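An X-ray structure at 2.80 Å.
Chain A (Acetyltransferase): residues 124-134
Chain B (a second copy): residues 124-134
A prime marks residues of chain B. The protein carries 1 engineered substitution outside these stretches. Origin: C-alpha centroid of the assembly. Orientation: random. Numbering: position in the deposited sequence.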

# COMPACT_ATOMS: atom_id res chain seq x y z
N GLU A 124 -9.45 -5.59 9.39
CA GLU A 124 -8.31 -6.01 10.19
C GLU A 124 -7.05 -6.12 9.34
O GLU A 124 -5.95 -5.84 9.81
N HIS A 125 -7.20 -6.54 8.08
CA HIS A 125 -6.04 -6.60 7.19
C HIS A 125 -5.60 -5.20 6.76
O HIS A 125 -4.39 -4.97 6.59
N VAL A 126 -6.54 -4.28 6.59
CA VAL A 126 -6.19 -2.90 6.28
C VAL A 126 -5.38 -2.29 7.41
O VAL A 126 -4.43 -1.53 7.17
N LYS A 127 -5.72 -2.63 8.66
CA LYS A 127 -4.94 -2.15 9.79
C LYS A 127 -3.49 -2.63 9.70
O LYS A 127 -2.56 -1.86 9.96
N ILE A 128 -3.30 -3.90 9.33
CA ILE A 128 -1.94 -4.41 9.12
C ILE A 128 -1.24 -3.60 8.04
O ILE A 128 -0.09 -3.18 8.20
N ILE A 129 -1.93 -3.36 6.93
CA ILE A 129 -1.33 -2.60 5.83
C ILE A 129 -0.96 -1.20 6.29
O ILE A 129 0.10 -0.67 5.93
N HIS A 130 -1.81 -0.60 7.13
CA HIS A 130 -1.60 0.79 7.54
C HIS A 130 -0.35 0.94 8.39
O HIS A 130 0.30 1.99 8.34
N GLN A 131 0.00 -0.08 9.17
CA GLN A 131 1.17 0.03 10.04
C GLN A 131 2.47 -0.09 9.27
O GLN A 131 3.49 0.48 9.68
N ALA A 132 2.47 -0.82 8.15
CA ALA A 132 3.66 -0.89 7.30
C ALA A 132 3.71 0.26 6.30
O ALA A 132 4.79 0.79 6.02
N LEU A 133 2.56 0.65 5.76
CA LEU A 133 2.47 1.72 4.78
C LEU A 133 1.24 2.58 5.08
O LEU A 133 0.11 2.09 5.00
N PRO A 134 1.43 3.85 5.44
CA PRO A 134 0.28 4.69 5.80
C PRO A 134 -0.64 4.92 4.61
O PRO A 134 -0.18 5.18 3.49
N GLU B 124 13.92 -3.87 2.40
CA GLU B 124 13.46 -4.86 3.36
C GLU B 124 12.05 -4.54 3.85
O GLU B 124 11.25 -5.44 4.10
N HIS B 125 11.74 -3.25 3.99
CA HIS B 125 10.39 -2.86 4.37
C HIS B 125 9.41 -3.00 3.22
O HIS B 125 8.24 -3.34 3.44
N VAL B 126 9.87 -2.76 1.98
CA VAL B 126 9.00 -2.95 0.82
C VAL B 126 8.58 -4.41 0.72
O VAL B 126 7.43 -4.72 0.38
N LYS B 127 9.50 -5.34 1.01
CA LYS B 127 9.14 -6.75 1.02
C LYS B 127 8.06 -7.04 2.06
O LYS B 127 7.12 -7.80 1.79
N ILE B 128 8.17 -6.43 3.24
CA ILE B 128 7.15 -6.61 4.27
C ILE B 128 5.81 -6.05 3.80
O ILE B 128 4.76 -6.67 3.99
N ILE B 129 5.83 -4.87 3.17
CA ILE B 129 4.61 -4.31 2.60
C ILE B 129 4.04 -5.24 1.55
O ILE B 129 2.82 -5.46 1.49
N HIS B 130 4.90 -5.80 0.70
CA HIS B 130 4.44 -6.65 -0.40
C HIS B 130 3.73 -7.89 0.11
O HIS B 130 2.83 -8.41 -0.56
N GLN B 131 4.11 -8.39 1.29
CA GLN B 131 3.48 -9.57 1.86
C GLN B 131 2.12 -9.28 2.48
O GLN B 131 1.40 -10.22 2.83
N ALA B 132 1.75 -8.00 2.63
CA ALA B 132 0.42 -7.63 3.08
C ALA B 132 -0.41 -6.95 2.00
O ALA B 132 -1.63 -7.16 1.95
N LEU B 133 0.23 -6.16 1.14
CA LEU B 133 -0.45 -5.47 0.05
C LEU B 133 0.42 -5.63 -1.19
O LEU B 133 1.45 -4.95 -1.33
N PRO B 134 0.07 -6.55 -2.09
CA PRO B 134 0.91 -6.81 -3.27
C PRO B 134 1.12 -5.57 -4.12
O PRO B 134 0.17 -4.87 -4.48

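Two copies of the same helical segment meet here in a nearly symmetric, antiparallel contact, in which a small apolar centre of alanine, isoleucine and leucine is joined to a pair of reciprocal histidine-to-backbone hydrogen bonds. The helix axes approach to 9.9 Å with 170° between their directions, and Ile129 lies across from Ala132′, Ala132 from Ile129′.

Ala132 and Ala132′ both direct CB toward the partner, and each has more of its area covered than any other residue of its stretch. The short methyl group suits this position because it leaves room for a branched side chain from the other copy: Ala132 CB lies 3.8 Å from Ile129′ CG1, and Ala132′ CB lies 4.0 Å from Ile129 CG1. Both isoleucines point toward the opposing stretch with chi1 m and chi2 t, an extended form that also brings Ile129 CD1 to 3.8 Å from Ala132′ O and Ile129′ CD1 to 3.8 Å from Ala132 O.

Leu133 and Leu133′ share chi1 t and chi2 p and add further apolar surface. Ile129 CG2 meets Leu133′ CD2 at 3.8 Å, while Leu133 CB meets Ile129′ CD1 at the same distance. Ile128 contributes more lightly, its CG2 4.3 Å from Ala132′ CB.

Histidine supplies the polar element. With chi1 t, His125 begins sideways, yet its ring reaches across so that NE2 donates to Ala132′ O at 2.9 Å; His125′, whose CB points toward the partner, donates from NE2 to Ala132 O at 2.7 Å. Each acceptor lies at the ring edge, near the ring plane, as a good N-H donor requires. Both acceptors are main-chain oxygens near the C-terminal end of the segment; in chain A, Leu133 is the first residue after the helix to leave helical phi/psi.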

# COMPACT_ATOMS: atom_id res chain seq x y z
CB GLU A 124 -8.60 -7.34 10.88
CG GLU A 124 -7.69 -7.63 12.05
CD GLU A 124 -8.06 -6.82 13.28
OE1 GLU A 124 -9.24 -6.87 13.69
OE2 GLU A 124 -7.16 -6.14 13.83
CB HIS A 125 -6.36 -7.45 5.97
CG HIS A 125 -5.15 -7.90 5.22
ND1 HIS A 125 -4.30 -8.87 5.70
CD2 HIS A 125 -4.64 -7.51 4.03
CE1 HIS A 125 -3.32 -9.06 4.83
NE2 HIS A 125 -3.50 -8.24 3.81
CB VAL A 126 -7.46 -2.08 5.99
CG1 VAL A 126 -7.14 -0.60 5.90
CG2 VAL A 126 -8.11 -2.55 4.70
CB LYS A 127 -5.58 -2.61 11.10
CG LYS A 127 -4.84 -2.19 12.37
CD LYS A 127 -5.68 -2.48 13.60
CE LYS A 127 -4.83 -2.61 14.85
NZ LYS A 127 -3.96 -1.42 15.07
CB ILE A 128 -1.98 -5.90 8.76
CG1 ILE A 128 -2.61 -6.72 9.90
CG2 ILE A 128 -0.58 -6.41 8.41
CD1 ILE A 128 -1.61 -7.34 10.84
CB ILE A 129 -2.29 -2.57 4.63
CG1 ILE A 129 -2.48 -3.99 4.08
CG2 ILE A 129 -1.79 -1.61 3.56
CD1 ILE A 129 -3.55 -4.11 3.03
CB HIS A 130 -2.83 1.28 8.30
CG HIS A 130 -2.77 2.74 8.66
ND1 HIS A 130 -2.57 3.73 7.72
CD2 HIS A 130 -2.89 3.36 9.85
CE1 HIS A 130 -2.57 4.90 8.33
NE2 HIS A 130 -2.77 4.71 9.62
CB GLN A 131 1.09 -1.03 11.14
CG GLN A 131 0.19 -0.62 12.30
CD GLN A 131 -0.54 -1.79 12.94
OE1 GLN A 131 -1.52 -1.60 13.66
NE2 GLN A 131 -0.07 -3.00 12.67
CB ALA A 132 3.70 -2.23 6.56
CB LEU A 133 2.40 1.15 3.36
CG LEU A 133 2.42 2.16 2.21
CD1 LEU A 133 3.67 3.02 2.26
CD2 LEU A 133 2.31 1.43 0.88
CB PRO A 134 0.93 6.00 6.27
CG PRO A 134 2.37 5.66 6.53
CD PRO A 134 2.70 4.58 5.55
CB GLU B 124 14.43 -4.93 4.54
CG GLU B 124 15.55 -5.93 4.36
CD GLU B 124 15.07 -7.37 4.38
OE1 GLU B 124 13.95 -7.62 4.87
OE2 GLU B 124 15.81 -8.25 3.90
CB HIS B 125 10.39 -1.42 4.89
CG HIS B 125 9.14 -1.05 5.61
ND1 HIS B 125 8.78 -1.60 6.83
CD2 HIS B 125 8.14 -0.19 5.29
CE1 HIS B 125 7.63 -1.09 7.22
NE2 HIS B 125 7.22 -0.23 6.30
CB VAL B 126 9.71 -2.47 -0.46
CG1 VAL B 126 9.00 -2.99 -1.70
CG2 VAL B 126 9.76 -0.95 -0.49
CB LYS B 127 10.38 -7.60 1.29
CG LYS B 127 10.08 -9.06 1.60
CD LYS B 127 11.35 -9.86 1.79
CE LYS B 127 11.05 -11.28 2.23
NZ LYS B 127 12.29 -12.10 2.30
CB ILE B 128 7.61 -5.97 5.59
CG1 ILE B 128 8.71 -6.82 6.22
CG2 ILE B 128 6.43 -5.79 6.54
CD1 ILE B 128 9.20 -6.31 7.55
CB ILE B 129 4.89 -2.91 2.03
CG1 ILE B 129 5.35 -1.95 3.13
CG2 ILE B 129 3.65 -2.36 1.32
CD1 ILE B 129 5.74 -0.58 2.61
CB HIS B 130 5.63 -7.03 -1.28
CG HIS B 130 5.25 -7.85 -2.48
ND1 HIS B 130 4.58 -7.33 -3.56
CD2 HIS B 130 5.47 -9.16 -2.76
CE1 HIS B 130 4.39 -8.29 -4.46
NE2 HIS B 130 4.92 -9.40 -4.00
CB GLN B 131 4.40 -10.20 2.90
CG GLN B 131 5.75 -10.61 2.32
CD GLN B 131 6.66 -11.32 3.31
OE1 GLN B 131 6.37 -11.37 4.51
NE2 GLN B 131 7.76 -11.87 2.81
CB ALA B 132 0.50 -6.69 4.29
CB LEU B 133 -0.68 -3.99 0.37
CG LEU B 133 -1.51 -3.20 -0.63
CD1 LEU B 133 -2.87 -3.85 -0.81
CD2 LEU B 133 -1.65 -1.76 -0.19
CB PRO B 134 0.13 -7.89 -4.03
CG PRO B 134 -0.64 -8.59 -2.96
CD PRO B 134 -1.02 -7.53 -1.97